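Local atomic coordinates of biphenyl 2,3-Dioxygenase Beta Subunit (Sphingobium yanoikuyae, PDB entry 2GBW), a protein that probably serves as the non-catalytic beta subunit of a ring-hydroxylating dioxygenase that adds molecular oxygen to biphenyl and related aromatic compounds. Residues 92-106 with 118-130. Numbering follows the deposited sequence.
Sequences MEDPPSKIRYFVSNV and VLSNILVYRNRRQ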
# COMPACT_ATOMS: atom_id res chain seq x y z
N MET B 92 -13.33 -20.34 -4.56
CA MET B 92 -12.95 -18.92 -4.38
C MET B 92 -14.13 -17.97 -4.42
O MET B 92 -14.05 -16.90 -3.83
CB MET B 92 -11.98 -18.43 -5.47
CG MET B 92 -10.57 -18.60 -5.13
SD MET B 92 -9.55 -17.78 -6.37
CE MET B 92 -9.83 -16.04 -6.04
N GLU B 93 -15.19 -18.33 -5.15
CA GLU B 93 -16.41 -17.55 -5.25
C GLU B 93 -17.51 -18.05 -4.36
O GLU B 93 -18.69 -17.85 -4.66
CB GLU B 93 -16.92 -17.55 -6.67
CG GLU B 93 -16.14 -16.70 -7.57
CD GLU B 93 -16.31 -15.24 -7.22
OE1 GLU B 93 -17.43 -14.68 -7.40
OE2 GLU B 93 -15.31 -14.68 -6.75
N ASP B 94 -17.13 -18.70 -3.26
CA ASP B 94 -18.12 -19.06 -2.26
C ASP B 94 -17.82 -18.24 -0.99
O ASP B 94 -16.92 -18.60 -0.23
CB ASP B 94 -18.11 -20.56 -2.02
CG ASP B 94 -19.22 -21.01 -1.09
OD1 ASP B 94 -20.12 -20.20 -0.81
OD2 ASP B 94 -19.15 -22.18 -0.59
N PRO B 95 -18.58 -17.15 -0.76
CA PRO B 95 -19.67 -16.59 -1.57
C PRO B 95 -19.11 -15.71 -2.67
O PRO B 95 -17.94 -15.45 -2.68
CB PRO B 95 -20.45 -15.74 -0.58
CG PRO B 95 -19.34 -15.27 0.39
CD PRO B 95 -18.39 -16.40 0.49
N PRO B 96 -19.95 -15.30 -3.62
CA PRO B 96 -19.34 -14.52 -4.68
C PRO B 96 -18.64 -13.23 -4.16
O PRO B 96 -19.07 -12.60 -3.19
CB PRO B 96 -20.51 -14.19 -5.61
CG PRO B 96 -21.53 -15.21 -5.31
CD PRO B 96 -21.37 -15.54 -3.85
N SER B 97 -17.52 -12.91 -4.76
CA SER B 97 -16.83 -11.67 -4.47
C SER B 97 -17.71 -10.51 -4.98
O SER B 97 -18.68 -10.71 -5.74
CB SER B 97 -15.48 -11.66 -5.13
OG SER B 97 -15.58 -11.99 -6.48
N LYS B 98 -17.39 -9.33 -4.50
CA LYS B 98 -18.12 -8.13 -4.80
C LYS B 98 -17.43 -7.34 -5.90
O LYS B 98 -16.19 -7.33 -5.96
CB LYS B 98 -18.19 -7.29 -3.53
CG LYS B 98 -19.07 -7.91 -2.47
CD LYS B 98 -19.65 -6.82 -1.57
CE LYS B 98 -20.89 -7.31 -0.73
NZ LYS B 98 -21.39 -6.26 0.29
N ILE B 99 -18.20 -6.72 -6.77
CA ILE B 99 -17.57 -5.92 -7.82
C ILE B 99 -18.46 -4.69 -8.04
O ILE B 99 -19.70 -4.78 -7.90
CB ILE B 99 -17.37 -6.74 -9.09
CG1 ILE B 99 -16.57 -5.95 -10.15
CG2 ILE B 99 -18.72 -7.27 -9.64
CD1 ILE B 99 -15.98 -6.83 -11.21
N ARG B 100 -17.84 -3.56 -8.27
CA ARG B 100 -18.60 -2.34 -8.54
C ARG B 100 -17.94 -1.54 -9.62
O ARG B 100 -16.78 -1.31 -9.61
CB ARG B 100 -18.76 -1.49 -7.28
CG ARG B 100 -19.85 -0.46 -7.36
CD ARG B 100 -20.34 0.16 -6.06
NE ARG B 100 -20.73 -0.83 -5.04
CZ ARG B 100 -21.92 -1.41 -4.96
NH1 ARG B 100 -22.95 -1.08 -5.79
NH2 ARG B 100 -22.13 -2.32 -4.03
N TYR B 101 -18.75 -1.06 -10.56
CA TYR B 101 -18.23 -0.43 -11.78
C TYR B 101 -18.64 1.05 -11.88
O TYR B 101 -19.80 1.42 -11.64
CB TYR B 101 -18.82 -1.10 -13.05
CG TYR B 101 -18.53 -2.54 -13.31
CD1 TYR B 101 -19.21 -3.54 -12.62
CD2 TYR B 101 -17.68 -2.93 -14.32
CE1 TYR B 101 -18.96 -4.89 -12.87
CE2 TYR B 101 -17.43 -4.28 -14.56
CZ TYR B 101 -18.07 -5.24 -13.85
OH TYR B 101 -17.86 -6.57 -14.14
N PHE B 102 -17.67 1.87 -12.24
CA PHE B 102 -17.84 3.29 -12.44
C PHE B 102 -17.50 3.63 -13.88
O PHE B 102 -16.34 3.65 -14.27
CB PHE B 102 -17.01 4.06 -11.43
CG PHE B 102 -17.44 3.81 -10.00
CD1 PHE B 102 -16.98 2.71 -9.34
CD2 PHE B 102 -18.29 4.72 -9.32
CE1 PHE B 102 -17.38 2.42 -8.03
CE2 PHE B 102 -18.72 4.44 -7.98
CZ PHE B 102 -18.21 3.31 -7.32
N VAL B 103 -18.55 3.83 -14.68
CA VAL B 103 -18.42 4.03 -16.10
C VAL B 103 -18.57 5.52 -16.35
O VAL B 103 -19.54 6.12 -15.90
CB VAL B 103 -19.47 3.22 -16.91
CG1 VAL B 103 -19.38 3.51 -18.42
CG2 VAL B 103 -19.35 1.77 -16.62
N SER B 104 -17.62 6.11 -17.07
CA SER B 104 -17.62 7.55 -17.34
C SER B 104 -17.14 7.87 -18.75
O SER B 104 -16.60 7.01 -19.47
CB SER B 104 -16.70 8.28 -16.34
OG SER B 104 -16.91 9.68 -16.50
N ASN B 105 -17.37 9.12 -19.16
CA ASN B 105 -16.88 9.66 -20.40
C ASN B 105 -17.38 8.88 -21.59
O ASN B 105 -16.61 8.55 -22.47
CB ASN B 105 -15.34 9.66 -20.42
CG ASN B 105 -14.81 11.00 -20.85
OD1 ASN B 105 -14.88 11.98 -20.06
ND2 ASN B 105 -14.37 11.11 -22.09
N VAL B 106 -18.65 8.49 -21.56
CA VAL B 106 -19.25 7.76 -22.66
C VAL B 106 -19.37 8.74 -23.85
O VAL B 106 -19.95 9.81 -23.72
CB VAL B 106 -20.65 7.24 -22.26
CG1 VAL B 106 -21.41 6.65 -23.46
CG2 VAL B 106 -20.54 6.21 -21.19
N VAL B 118 -18.64 3.50 -29.80
CA VAL B 118 -18.77 4.01 -28.42
C VAL B 118 -17.50 3.83 -27.58
O VAL B 118 -17.01 2.71 -27.32
CB VAL B 118 -19.99 3.38 -27.69
CG1 VAL B 118 -20.27 4.12 -26.36
CG2 VAL B 118 -21.22 3.36 -28.62
N LEU B 119 -16.99 4.96 -27.11
CA LEU B 119 -15.87 5.04 -26.20
C LEU B 119 -16.37 5.24 -24.76
O LEU B 119 -17.32 5.98 -24.50
CB LEU B 119 -14.96 6.19 -26.58
CG LEU B 119 -14.44 6.19 -28.02
CD1 LEU B 119 -13.82 7.57 -28.33
CD2 LEU B 119 -13.46 5.06 -28.18
N SER B 120 -15.71 4.62 -23.81
CA SER B 120 -16.00 4.88 -22.39
C SER B 120 -14.75 4.56 -21.53
O SER B 120 -13.90 3.75 -21.93
CB SER B 120 -17.24 4.10 -21.96
OG SER B 120 -17.03 2.71 -22.17
N ASN B 121 -14.68 5.18 -20.34
CA ASN B 121 -13.68 4.91 -19.32
C ASN B 121 -14.33 4.04 -18.21
O ASN B 121 -15.49 4.31 -17.79
CB ASN B 121 -13.24 6.21 -18.61
CG ASN B 121 -12.40 7.11 -19.47
OD1 ASN B 121 -11.85 6.69 -20.49
ND2 ASN B 121 -12.24 8.35 -19.03
N ILE B 122 -13.61 3.02 -17.73
CA ILE B 122 -14.19 2.15 -16.73
C ILE B 122 -13.27 2.04 -15.56
O ILE B 122 -12.06 1.85 -15.74
CB ILE B 122 -14.53 0.75 -17.25
CG1 ILE B 122 -15.30 0.80 -18.54
CG2 ILE B 122 -15.41 0.01 -16.24
CD1 ILE B 122 -15.46 -0.51 -19.21
N LEU B 123 -13.82 2.22 -14.38
CA LEU B 123 -13.12 1.97 -13.13
C LEU B 123 -13.86 0.84 -12.40
O LEU B 123 -15.06 0.92 -12.15
CB LEU B 123 -13.14 3.24 -12.25
CG LEU B 123 -12.56 3.19 -10.82
CD1 LEU B 123 -11.09 2.78 -10.77
CD2 LEU B 123 -12.78 4.58 -10.15
N VAL B 124 -13.11 -0.19 -12.04
CA VAL B 124 -13.68 -1.42 -11.46
C VAL B 124 -13.05 -1.64 -10.12
O VAL B 124 -11.83 -1.74 -10.02
CB VAL B 124 -13.41 -2.71 -12.31
CG1 VAL B 124 -14.06 -3.92 -11.61
CG2 VAL B 124 -13.93 -2.54 -13.75
N TYR B 125 -13.88 -1.61 -9.09
CA TYR B 125 -13.49 -1.87 -7.73
C TYR B 125 -14.01 -3.24 -7.31
O TYR B 125 -15.20 -3.50 -7.34
CB TYR B 125 -14.08 -0.82 -6.77
CG TYR B 125 -13.10 0.12 -6.20
CD1 TYR B 125 -12.72 1.25 -6.90
CD2 TYR B 125 -12.56 -0.10 -4.96
CE1 TYR B 125 -11.79 2.12 -6.39
CE2 TYR B 125 -11.66 0.77 -4.43
CZ TYR B 125 -11.27 1.87 -5.17
OH TYR B 125 -10.33 2.73 -4.66
N ARG B 126 -13.11 -4.07 -6.80
CA ARG B 126 -13.41 -5.42 -6.36
C ARG B 126 -13.01 -5.64 -4.91
O ARG B 126 -11.93 -5.21 -4.48
CB ARG B 126 -12.67 -6.46 -7.22
CG ARG B 126 -12.83 -6.30 -8.75
CD ARG B 126 -11.95 -7.32 -9.52
NE ARG B 126 -12.49 -8.67 -9.54
CZ ARG B 126 -11.85 -9.75 -9.99
NH1 ARG B 126 -10.56 -9.68 -10.31
NH2 ARG B 126 -12.46 -10.93 -10.02
N ASN B 127 -13.88 -6.33 -4.15
CA ASN B 127 -13.61 -6.69 -2.75
C ASN B 127 -13.93 -8.15 -2.55
O ASN B 127 -14.87 -8.67 -3.16
CB ASN B 127 -14.52 -5.87 -1.82
CG ASN B 127 -14.12 -4.44 -1.72
OD1 ASN B 127 -14.50 -3.63 -2.58
ND2 ASN B 127 -13.36 -4.10 -0.68
N ARG B 128 -13.11 -8.82 -1.75
CA ARG B 128 -13.43 -10.18 -1.36
C ARG B 128 -12.81 -10.47 -0.01
O ARG B 128 -11.98 -9.70 0.51
CB ARG B 128 -12.94 -11.20 -2.38
CG ARG B 128 -11.42 -11.25 -2.53
CD ARG B 128 -11.00 -12.23 -3.68
NE ARG B 128 -11.57 -13.57 -3.49
CZ ARG B 128 -10.98 -14.54 -2.82
NH1 ARG B 128 -9.78 -14.35 -2.27
NH2 ARG B 128 -11.61 -15.70 -2.68
N ARG B 129 -13.36 -11.53 0.57
CA ARG B 129 -12.96 -12.03 1.88
C ARG B 129 -12.98 -10.86 2.88
O ARG B 129 -14.01 -10.18 2.95
CB ARG B 129 -11.64 -12.74 1.76
CG ARG B 129 -11.68 -14.02 0.84
CD ARG B 129 -12.70 -15.06 1.31
NE ARG B 129 -12.53 -16.30 0.49
CZ ARG B 129 -13.50 -17.15 0.19
NH1 ARG B 129 -14.76 -16.93 0.61
NH2 ARG B 129 -13.25 -18.20 -0.59
N GLN B 130 -11.92 -10.68 3.68
CA GLN B 130 -12.03 -9.75 4.79
C GLN B 130 -11.49 -8.40 4.35
O GLN B 130 -12.18 -7.40 4.49
CB GLN B 130 -11.30 -10.28 6.03
CG GLN B 130 -11.91 -11.58 6.52
CD GLN B 130 -13.29 -11.41 7.16
OE1 GLN B 130 -13.46 -10.57 8.08
NE2 GLN B 130 -14.30 -12.23 6.72
O HOH W 1 -14.78 -9.17 -7.59
O HOH W 2 -15.34 -10.52 -9.62
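The guanidinium of R128 lies between two aliphatic groups: M92 CE sits over the centre of one face, 3.7 Å above the plane, and R129 CG is offset toward the rim on the opposite face. At its edge, in plane, R128 NH2 bonds M92 O at 3.0 Å, meeting a carbonyl lone pair. With CG between backbone N and carbonyl carbon (chi1 64°) and a bend at chi3, the chain swings back to the turn ahead of strand 98-106. M92 O also lies over one face of the R129 guanidinium, whose edge takes D94 O, NH1 to O 2.9 Å and nearly straight (172°). Cutting R128 back to an alanine is likely to cost M92 O this donor, remove the flat group from beside the M92 methyl and leave E132 without this salt bridge. Acidic side chains of another protein's chain also pair with R128 and R129.

Farther along, water 1 links S97 OG and K98 O to R126 NE. On the same face as R126, V124 CG1 packs 3.5 Å from I99 CD1, while its other methyl, CG2, comes 3.8 Å from Y101 CD2; I122 CG2 meets that ring's edge. On the other face, F102 CB rests 4.0 Å from L123 CB, and L123 O lies at the F102 ring edge, in plane. This face, with R100, F102, N121 and L123, meets other copies of the protein: R100 NH1 bonds N121 OD1 of the second subunit. Hydrogen-bonded pairs from K98-N127 to S104-N121 join the strands as an antiparallel beta hairpin in the curved sheet of the NTF2-like fold, the fold of ring-hydroxylating dioxygenase beta subunits.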